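Local coordinates for methyltransferase FkbM (Methylobacillus flagellatus KT, PDB 2PY6), which probably acts as a methyltransferase of the FkbM family, with its substrate not established, at residues A[185-193]-A[203-211]; A[336-347]-A[363-371]. All coordinates share one frame; numbering follows the deposited sequence.

Interaction 1. Residues A[185-193]-A[203-211]; sequences YSVQTLYAV and EYYHEVERP
V208 is the knob of this helix-helix contact, in a hole formed by Y185, Q188, T189 and A192. CG2 of V208 lies 3.7 Å from CB of A192. CG1 of V208 rests against OE1 of Q188, whose NE2 is bonded to O of P16. CB of V208 faces OG1 of T189 and CE1 of the Y185 ring. With CG anti to the backbone N (chi1 -175°), that ring reaches over to 203-211. OH of Y185 donates to O of V208; at 2.4 Å the length is doubtful in detail. The same carbonyl accepts from a water, which also donates to OG1 of T189. That hydroxyl donates to O of Y185 (2.7 Å), across the carbonyl plane from N of T189. With a valine here, the water would probably lose an acceptor and O of Y185 the hydroxyl bond. The helices run nearly antiparallel (166°), axes 8.5 Å apart. CG2 of V193 touches CE1 of Y205. CD of R210 lies at the Y185 ring edge, and NE of R210 is hydrogen-bonded to the backbone O of E209 of the second subunit. Packing and the water bridge thus join the segments, apolar and polar together, beside the second subunit.

Interaction 2. Residues A[336-347]-A[363-371]; sequences PTFIKMDIEGSE and PKLAISAYH
I339 and L365 are paired in two parallel strands, their side chains side by side, CB of I339 3.7 Å from CD2 of L365. N of I339 donates to O of K364, and N of A366 to O of I339 (2.8 Å). N of M341, here selenomethionine, then donates to O of A366, and N of S368 to O of M341. At the start, O of T337 accepts from N of K364 and from a water. NZ of K364 also donates to that water and makes a salt bridge with E228. CG of D342 is anti to the backbone N (chi1 -177°), which brings OD1 to the H371 ring edge. There NE2 of H371 makes a weak bond to OD1 of D342 (2.8 Å) and is also hydrogen-bonded to OG of S368. O of I343 sits over one face of that ring. OE2 of E347 accepts from N of I343 on its anti lone pair, at 3.0 Å. On the other side of 338-341, strand 229-233 continues the sheet, and NZ of K340 makes a salt bridge with D232. The 15 intervening residues, mostly helical, make this a beta-alpha-beta crossover. Helix 347-352 packs on M341 and I367, and helix 375-386 covers L365 and I367.

In the fold
Interaction 1 comes first along the chain and interaction 2 follows. Their centres are 20 Å apart, and their nearest atoms about 6 Å, without touching. They meet the same seven-stranded sheet in different ways. Interaction 2 lies inside it, joining strands 338-341 and 364-368. Interaction 1 packs against its outermost strand 392-396, through Y185, T189 and E209. Strand 404-408 lies between 392-396 and 364-368. The sheet is consistent with a Rossmann-like methyltransferase fold. An unknown ligand, probably from the crystallisation liquor, lies about 3 Å from the side chain of I343 in interaction 2 and may mark a pocket. Interaction 1 instead borders the second subunit.

Interaction 1. Residues A[185-193]-A[203-211]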
loop_
_atom_site.group_PDB
_atom_site.type_symbol
_atom_site.label_atom_id
_atom_site.label_comp_id
_atom_site.label_asym_id
_atom_site.label_seq_id
_atom_site.Cartn_x
_atom_site.Cartn_y
_atom_site.Cartn_z
ATOM N N TYR A 185 38.403 -12.650 -2.532
ATOM C CA TYR A 185 37.194 -11.831 -2.448
ATOM C C TYR A 185 37.093 -11.007 -1.119
ATOM O O TYR A 185 36.573 -9.884 -1.071
ATOM C CB TYR A 185 35.957 -12.735 -2.730
ATOM C CG TYR A 185 34.628 -12.009 -2.806
ATOM C CD1 TYR A 185 34.527 -10.728 -3.358
ATOM C CD2 TYR A 185 33.463 -12.631 -2.412
ATOM C CE1 TYR A 185 33.296 -10.069 -3.456
ATOM C CE2 TYR A 185 32.231 -11.977 -2.511
ATOM C CZ TYR A 185 32.162 -10.689 -3.037
ATOM O OH TYR A 185 30.947 -10.053 -3.159
ATOM N N SER A 186 37.619 -11.575 -0.045
ATOM C CA SER A 186 37.730 -10.884 1.216
ATOM C C SER A 186 38.682 -9.716 1.078
ATOM O O SER A 186 38.429 -8.630 1.609
ATOM C CB SER A 186 38.255 -11.825 2.287
ATOM O OG SER A 186 37.235 -12.683 2.709
ATOM N N VAL A 187 39.796 -9.932 0.381
ATOM C CA VAL A 187 40.765 -8.861 0.147
ATOM C C VAL A 187 40.086 -7.775 -0.697
ATOM O O VAL A 187 40.121 -6.593 -0.368
ATOM C CB VAL A 187 42.048 -9.372 -0.538
ATOM C CG1 VAL A 187 42.944 -8.212 -0.910
ATOM C CG2 VAL A 187 42.786 -10.347 0.373
ATOM N N GLN A 188 39.434 -8.156 -1.775
ATOM C CA GLN A 188 38.751 -7.140 -2.577
ATOM C C GLN A 188 37.725 -6.369 -1.714
ATOM O O GLN A 188 37.606 -5.131 -1.788
ATOM C CB GLN A 188 38.091 -7.761 -3.796
ATOM C CG GLN A 188 37.762 -6.713 -4.908
ATOM C CD GLN A 188 36.813 -7.265 -5.952
ATOM O OE1 GLN A 188 35.961 -8.132 -5.658
ATOM N NE2 GLN A 188 36.954 -6.781 -7.185
ATOM N N THR A 189 36.992 -7.101 -0.887
ATOM C CA THR A 189 36.007 -6.486 -0.005
ATOM C C THR A 189 36.680 -5.512 0.950
ATOM O O THR A 189 36.197 -4.376 1.111
ATOM C CB THR A 189 35.231 -7.550 0.748
ATOM O OG1 THR A 189 34.513 -8.362 -0.198
ATOM C CG2 THR A 189 34.277 -6.925 1.748
ATOM N N LEU A 190 37.783 -5.933 1.586
ATOM C CA LEU A 190 38.483 -5.039 2.505
ATOM C C LEU A 190 38.828 -3.730 1.832
ATOM O O LEU A 190 38.512 -2.662 2.333
ATOM C CB LEU A 190 39.776 -5.660 3.053
ATOM C CG LEU A 190 40.616 -4.742 3.970
ATOM C CD1 LEU A 190 39.806 -4.388 5.243
ATOM C CD2 LEU A 190 41.963 -5.317 4.339
ATOM N N TYR A 191 39.527 -3.821 0.693
ATOM C CA TYR A 191 39.943 -2.631 -0.028
ATOM C C TYR A 191 38.786 -1.765 -0.518
ATOM O O TYR A 191 38.876 -0.543 -0.461
ATOM C CB TYR A 191 40.909 -2.962 -1.147
ATOM C CG TYR A 191 42.298 -3.377 -0.662
ATOM C CD1 TYR A 191 43.053 -2.555 0.162
ATOM C CD2 TYR A 191 42.869 -4.562 -1.082
ATOM C CE1 TYR A 191 44.315 -2.928 0.591
ATOM C CE2 TYR A 191 44.123 -4.942 -0.660
ATOM C CZ TYR A 191 44.851 -4.127 0.163
ATOM O OH TYR A 191 46.121 -4.510 0.573
ATOM N N ALA A 192 37.669 -2.391 -0.895
ATOM C CA ALA A 192 36.462 -1.668 -1.331
ATOM C C ALA A 192 35.878 -0.831 -0.164
ATOM O O ALA A 192 35.541 0.344 -0.316
ATOM C CB ALA A 192 35.431 -2.662 -1.899
ATOM N N VAL A 193 35.816 -1.418 1.028
ATOM C CA VAL A 193 35.307 -0.676 2.199
ATOM C C VAL A 193 36.201 0.513 2.591
ATOM O O VAL A 193 35.719 1.585 2.908
ATOM C CB VAL A 193 35.147 -1.628 3.395
ATOM C CG1 VAL A 193 34.854 -0.847 4.725
ATOM C CG2 VAL A 193 34.067 -2.658 3.079
ATOM N N GLU A 203 29.914 3.563 -4.725
ATOM C CA GLU A 203 30.089 2.517 -5.738
ATOM C C GLU A 203 31.148 1.486 -5.313
ATOM O O GLU A 203 31.115 0.351 -5.801
ATOM C CB GLU A 203 30.412 3.096 -7.121
ATOM C CG GLU A 203 29.254 3.814 -7.827
ATOM C CD GLU A 203 28.044 2.907 -8.110
ATOM O OE1 GLU A 203 28.210 1.734 -8.521
ATOM O OE2 GLU A 203 26.914 3.381 -7.937
ATOM N N TYR A 204 32.077 1.863 -4.425
ATOM C CA TYR A 204 33.045 0.881 -3.905
ATOM C C TYR A 204 32.362 -0.301 -3.190
ATOM O O TYR A 204 32.736 -1.440 -3.450
ATOM C CB TYR A 204 34.121 1.523 -3.029
ATOM C CG TYR A 204 35.188 2.151 -3.842
ATOM C CD1 TYR A 204 36.133 1.364 -4.472
ATOM C CD2 TYR A 204 35.263 3.538 -3.994
ATOM C CE1 TYR A 204 37.092 1.945 -5.288
ATOM C CE2 TYR A 204 36.240 4.135 -4.781
ATOM C CZ TYR A 204 37.157 3.334 -5.413
ATOM O OH TYR A 204 38.132 3.900 -6.196
ATOM N N TYR A 205 31.382 -0.033 -2.326
ATOM C CA TYR A 205 30.573 -1.089 -1.690
ATOM C C TYR A 205 29.837 -1.905 -2.724
ATOM O O TYR A 205 29.750 -3.115 -2.601
ATOM C CB TYR A 205 29.422 -0.537 -0.795
ATOM C CG TYR A 205 29.876 0.004 0.510
ATOM C CD1 TYR A 205 30.539 -0.825 1.410
ATOM C CD2 TYR A 205 29.615 1.320 0.891
ATOM C CE1 TYR A 205 30.968 -0.367 2.656
ATOM C CE2 TYR A 205 30.030 1.786 2.143
ATOM C CZ TYR A 205 30.719 0.926 3.027
ATOM O OH TYR A 205 31.182 1.338 4.282
ATOM N N HIS A 206 29.264 -1.219 -3.714
ATOM C CA HIS A 206 28.456 -1.884 -4.705
ATOM C C HIS A 206 29.183 -2.953 -5.506
ATOM O O HIS A 206 28.564 -3.930 -5.890
ATOM C CB HIS A 206 27.728 -0.890 -5.622
ATOM C CG HIS A 206 26.903 0.117 -4.898
ATOM N ND1 HIS A 206 26.146 -0.198 -3.790
ATOM C CD2 HIS A 206 26.653 1.422 -5.162
ATOM C CE1 HIS A 206 25.498 0.876 -3.383
ATOM N NE2 HIS A 206 25.785 1.872 -4.202
ATOM N N GLU A 207 30.491 -2.795 -5.706
ATOM C CA GLU A 207 31.282 -3.757 -6.463
ATOM C C GLU A 207 31.429 -5.085 -5.747
ATOM O O GLU A 207 31.640 -6.109 -6.379
ATOM C CB GLU A 207 32.718 -3.217 -6.722
ATOM C CG GLU A 207 32.842 -2.066 -7.669
ATOM C CD GLU A 207 32.600 -2.370 -9.148
ATOM O OE1 GLU A 207 32.287 -3.504 -9.586
ATOM O OE2 GLU A 207 32.699 -1.402 -9.894
ATOM N N VAL A 208 31.337 -5.068 -4.428
ATOM C CA VAL A 208 31.559 -6.275 -3.628
ATOM C C VAL A 208 30.364 -6.774 -2.780
ATOM O O VAL A 208 30.378 -7.893 -2.314
ATOM C CB VAL A 208 32.765 -6.064 -2.660
ATOM C CG1 VAL A 208 34.038 -5.766 -3.445
ATOM C CG2 VAL A 208 32.487 -4.941 -1.613
ATOM N N GLU A 209 29.373 -5.924 -2.563
ATOM C CA GLU A 209 28.267 -6.235 -1.685
ATOM C C GLU A 209 27.506 -7.530 -2.019
ATOM O O GLU A 209 27.364 -7.920 -3.166
ATOM C CB GLU A 209 27.257 -5.082 -1.660
ATOM C CG GLU A 209 26.279 -5.070 -2.844
ATOM C CD GLU A 209 25.285 -3.913 -2.824
ATOM O OE1 GLU A 209 25.667 -2.840 -3.230
ATOM O OE2 GLU A 209 24.113 -4.093 -2.442
ATOM N N ARG A 210 26.989 -8.148 -0.968
ATOM C CA ARG A 210 26.149 -9.320 -1.054
ATOM C C ARG A 210 24.835 -8.914 -0.430
ATOM O O ARG A 210 24.773 -7.869 0.230
ATOM C CB ARG A 210 26.839 -10.484 -0.352
ATOM C CG ARG A 210 28.219 -10.745 -1.014
ATOM C CD ARG A 210 28.636 -12.169 -1.174
ATOM N NE ARG A 210 27.492 -13.010 -1.506
ATOM C CZ ARG A 210 27.035 -13.998 -0.763
ATOM N NH1 ARG A 210 27.716 -14.461 0.292
ATOM N NH2 ARG A 210 25.930 -14.617 -1.129
ATOM N N PRO A 211 23.750 -9.660 -0.704
ATOM C CA PRO A 211 22.483 -9.288 -0.087
ATOM C C PRO A 211 22.464 -9.393 1.445
ATOM O O PRO A 211 23.217 -10.193 2.057
ATOM C CB PRO A 211 21.496 -10.317 -0.666
ATOM C CG PRO A 211 22.133 -10.819 -1.896
ATOM C CD PRO A 211 23.598 -10.833 -1.570
HETATM O O HOH W 1 31.729 -8.470 0.236
#

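Interaction 2. Residues A[336-347]-A[363-371]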
loop_
_atom_site.group_PDB
_atom_site.type_symbol
_atom_site.label_atom_id
_atom_site.label_comp_id
_atom_site.label_asym_id
_atom_site.label_seq_id
_atom_site.Cartn_x
_atom_site.Cartn_y
_atom_site.Cartn_z
ATOM N N PRO A 336 30.150 -23.460 22.661
ATOM C CA PRO A 336 29.468 -23.115 21.424
ATOM C C PRO A 336 30.250 -23.556 20.191
ATOM O O PRO A 336 31.456 -23.818 20.251
ATOM C CB PRO A 336 29.360 -21.582 21.484
ATOM C CG PRO A 336 30.531 -21.146 22.250
ATOM C CD PRO A 336 30.901 -22.306 23.202
ATOM N N THR A 337 29.520 -23.678 19.100
ATOM C CA THR A 337 30.059 -23.998 17.794
ATOM C C THR A 337 30.042 -22.758 16.886
ATOM O O THR A 337 30.712 -22.753 15.870
ATOM C CB THR A 337 29.207 -25.120 17.122
ATOM O OG1 THR A 337 27.857 -24.668 16.927
ATOM C CG2 THR A 337 29.188 -26.405 17.983
ATOM N N PHE A 338 29.301 -21.713 17.279
ATOM C CA PHE A 338 29.147 -20.506 16.485
ATOM C C PHE A 338 28.803 -19.315 17.358
ATOM O O PHE A 338 27.924 -19.404 18.224
ATOM C CB PHE A 338 28.026 -20.743 15.449
ATOM C CG PHE A 338 27.757 -19.584 14.533
ATOM C CD1 PHE A 338 28.797 -18.960 13.836
ATOM C CD2 PHE A 338 26.461 -19.186 14.271
ATOM C CE1 PHE A 338 28.565 -17.922 12.985
ATOM C CE2 PHE A 338 26.210 -18.129 13.406
ATOM C CZ PHE A 338 27.262 -17.494 12.755
ATOM N N ILE A 339 29.535 -18.218 17.166
ATOM C CA ILE A 339 29.213 -16.945 17.811
ATOM C C ILE A 339 28.964 -15.864 16.726
ATOM O O ILE A 339 29.851 -15.518 15.920
ATOM C CB ILE A 339 30.271 -16.469 18.855
ATOM C CG1 ILE A 339 30.467 -17.520 19.951
ATOM C CG2 ILE A 339 29.827 -15.117 19.522
ATOM C CD1 ILE A 339 31.698 -17.329 20.780
ATOM N N LYS A 340 27.717 -15.405 16.687
ATOM C CA LYS A 340 27.293 -14.300 15.848
ATOM C C LYS A 340 27.306 -13.102 16.783
ATOM O O LYS A 340 26.838 -13.223 17.937
ATOM C CB LYS A 340 25.891 -14.543 15.290
ATOM C CG LYS A 340 25.213 -13.251 14.655
ATOM C CD LYS A 340 24.420 -12.487 15.725
ATOM C CE LYS A 340 23.732 -11.327 15.251
ATOM N NZ LYS A 340 22.594 -11.095 16.135
HETATM N N MSE A 341 27.834 -11.971 16.318
HETATM C CA MSE A 341 27.933 -10.774 17.140
HETATM C C MSE A 341 27.642 -9.510 16.342
HETATM O O MSE A 341 28.322 -9.215 15.334
HETATM C CB MSE A 341 29.315 -10.657 17.763
HETATM C CG MSE A 341 29.415 -9.571 18.835
HETATM SE SE MSE A 341 31.119 -9.382 19.658
HETATM C CE MSE A 341 31.078 -10.853 20.705
ATOM N N ASP A 342 26.629 -8.774 16.808
ATOM C CA ASP A 342 26.294 -7.467 16.287
ATOM C C ASP A 342 25.661 -6.682 17.434
ATOM O O ASP A 342 24.451 -6.761 17.630
ATOM C CB ASP A 342 25.309 -7.556 15.140
ATOM C CG ASP A 342 24.993 -6.195 14.526
ATOM O OD1 ASP A 342 25.671 -5.175 14.813
ATOM O OD2 ASP A 342 24.041 -6.158 13.749
ATOM N N ILE A 343 26.475 -5.911 18.158
ATOM C CA ILE A 343 25.989 -5.175 19.342
ATOM C C ILE A 343 26.251 -3.684 19.316
ATOM O O ILE A 343 27.104 -3.210 18.576
ATOM C CB ILE A 343 26.539 -5.845 20.657
ATOM C CG1 ILE A 343 28.064 -5.774 20.751
ATOM C CG2 ILE A 343 26.105 -7.323 20.670
ATOM C CD1 ILE A 343 28.641 -6.108 22.136
ATOM N N GLU A 344 25.483 -2.932 20.103
ATOM C CA GLU A 344 25.689 -1.457 20.180
ATOM C C GLU A 344 26.960 -1.072 20.992
ATOM O O GLU A 344 27.679 -0.107 20.660
ATOM C CB GLU A 344 24.440 -0.739 20.751
ATOM N N GLY A 345 27.245 -1.870 22.017
ATOM C CA GLY A 345 28.380 -1.664 22.904
ATOM C C GLY A 345 29.684 -2.144 22.300
ATOM O O GLY A 345 29.737 -2.472 21.133
ATOM N N SER A 346 30.737 -2.157 23.105
ATOM C CA SER A 346 32.056 -2.526 22.651
ATOM C C SER A 346 32.115 -3.993 22.280
ATOM O O SER A 346 31.861 -4.856 23.122
ATOM C CB SER A 346 33.078 -2.248 23.758
ATOM O OG SER A 346 34.341 -2.789 23.411
ATOM N N GLU A 347 32.400 -4.275 21.016
ATOM C CA GLU A 347 32.557 -5.678 20.563
ATOM C C GLU A 347 33.865 -6.257 21.030
ATOM O O GLU A 347 33.987 -7.464 21.138
ATOM C CB GLU A 347 32.326 -5.827 19.053
ATOM C CG GLU A 347 30.813 -5.729 18.721
ATOM C CD GLU A 347 30.468 -6.020 17.322
ATOM O OE1 GLU A 347 31.399 -6.162 16.526
ATOM O OE2 GLU A 347 29.258 -6.093 17.013
ATOM N N PRO A 363 35.067 -21.774 18.109
ATOM C CA PRO A 363 33.835 -21.800 17.361
ATOM C C PRO A 363 33.965 -20.912 16.109
ATOM O O PRO A 363 34.850 -20.033 16.043
ATOM C CB PRO A 363 32.841 -21.200 18.328
ATOM C CG PRO A 363 33.620 -20.360 19.218
ATOM C CD PRO A 363 34.991 -20.916 19.289
ATOM N N LYS A 364 33.108 -21.157 15.128
ATOM C CA LYS A 364 33.003 -20.269 13.996
ATOM C C LYS A 364 32.533 -18.939 14.559
ATOM O O LYS A 364 31.815 -18.899 15.574
ATOM C CB LYS A 364 31.973 -20.776 12.982
ATOM C CG LYS A 364 32.272 -22.075 12.309
ATOM C CD LYS A 364 31.154 -22.504 11.330
ATOM C CE LYS A 364 29.837 -22.865 11.988
ATOM N NZ LYS A 364 29.976 -24.086 12.763
ATOM N N LEU A 365 32.957 -17.840 13.944
ATOM C CA LEU A 365 32.526 -16.521 14.387
ATOM C C LEU A 365 32.083 -15.693 13.200
ATOM O O LEU A 365 32.707 -15.727 12.113
ATOM C CB LEU A 365 33.671 -15.743 15.087
ATOM C CG LEU A 365 34.501 -16.410 16.193
ATOM C CD1 LEU A 365 35.689 -15.545 16.572
ATOM C CD2 LEU A 365 33.656 -16.698 17.428
ATOM N N ALA A 366 31.034 -14.918 13.433
ATOM C CA ALA A 366 30.554 -13.907 12.473
ATOM C C ALA A 366 30.461 -12.639 13.294
ATOM O O ALA A 366 29.536 -12.491 14.119
ATOM C CB ALA A 366 29.251 -14.281 11.875
ATOM N N ILE A 367 31.421 -11.724 13.090
ATOM C CA ILE A 367 31.545 -10.525 13.944
ATOM C C ILE A 367 31.314 -9.263 13.121
ATOM O O ILE A 367 32.084 -8.987 12.186
ATOM C CB ILE A 367 32.934 -10.481 14.631
ATOM C CG1 ILE A 367 33.305 -11.821 15.298
ATOM C CG2 ILE A 367 32.988 -9.380 15.693
ATOM C CD1 ILE A 367 32.368 -12.290 16.449
ATOM N N SER A 368 30.251 -8.518 13.422
ATOM C CA SER A 368 29.929 -7.327 12.633
ATOM C C SER A 368 31.097 -6.362 12.814
ATOM O O SER A 368 31.598 -6.192 13.929
ATOM C CB SER A 368 28.604 -6.720 13.047
ATOM O OG SER A 368 28.730 -6.160 14.303
ATOM N N ALA A 369 31.572 -5.785 11.715
ATOM C CA ALA A 369 32.833 -5.030 11.719
ATOM C C ALA A 369 32.750 -3.589 11.301
ATOM O O ALA A 369 33.777 -2.990 11.041
ATOM C CB ALA A 369 33.793 -5.744 10.788
ATOM N N TYR A 370 31.550 -3.027 11.277
ATOM C CA TYR A 370 31.321 -1.681 10.769
ATOM C C TYR A 370 31.008 -0.609 11.806
ATOM O O TYR A 370 30.670 0.497 11.409
ATOM C CB TYR A 370 30.154 -1.732 9.778
ATOM C CG TYR A 370 28.802 -1.961 10.446
ATOM C CD1 TYR A 370 28.361 -3.232 10.741
ATOM C CD2 TYR A 370 27.989 -0.876 10.814
ATOM C CE1 TYR A 370 27.114 -3.440 11.363
ATOM C CE2 TYR A 370 26.776 -1.069 11.448
ATOM C CZ TYR A 370 26.333 -2.348 11.711
ATOM O OH TYR A 370 25.108 -2.522 12.332
ATOM N N HIS A 371 31.096 -0.911 13.106
ATOM C CA HIS A 371 30.682 0.055 14.156
ATOM C C HIS A 371 31.706 1.142 14.452
ATOM O O HIS A 371 31.336 2.265 14.808
ATOM C CB HIS A 371 30.263 -0.673 15.461
ATOM C CG HIS A 371 29.149 -1.661 15.259
ATOM N ND1 HIS A 371 27.824 -1.289 15.214
ATOM C CD2 HIS A 371 29.170 -2.991 15.008
ATOM C CE1 HIS A 371 27.078 -2.352 14.976
ATOM N NE2 HIS A 371 27.870 -3.399 14.845
HETATM O O HOH W 2 32.035 -24.833 14.447
#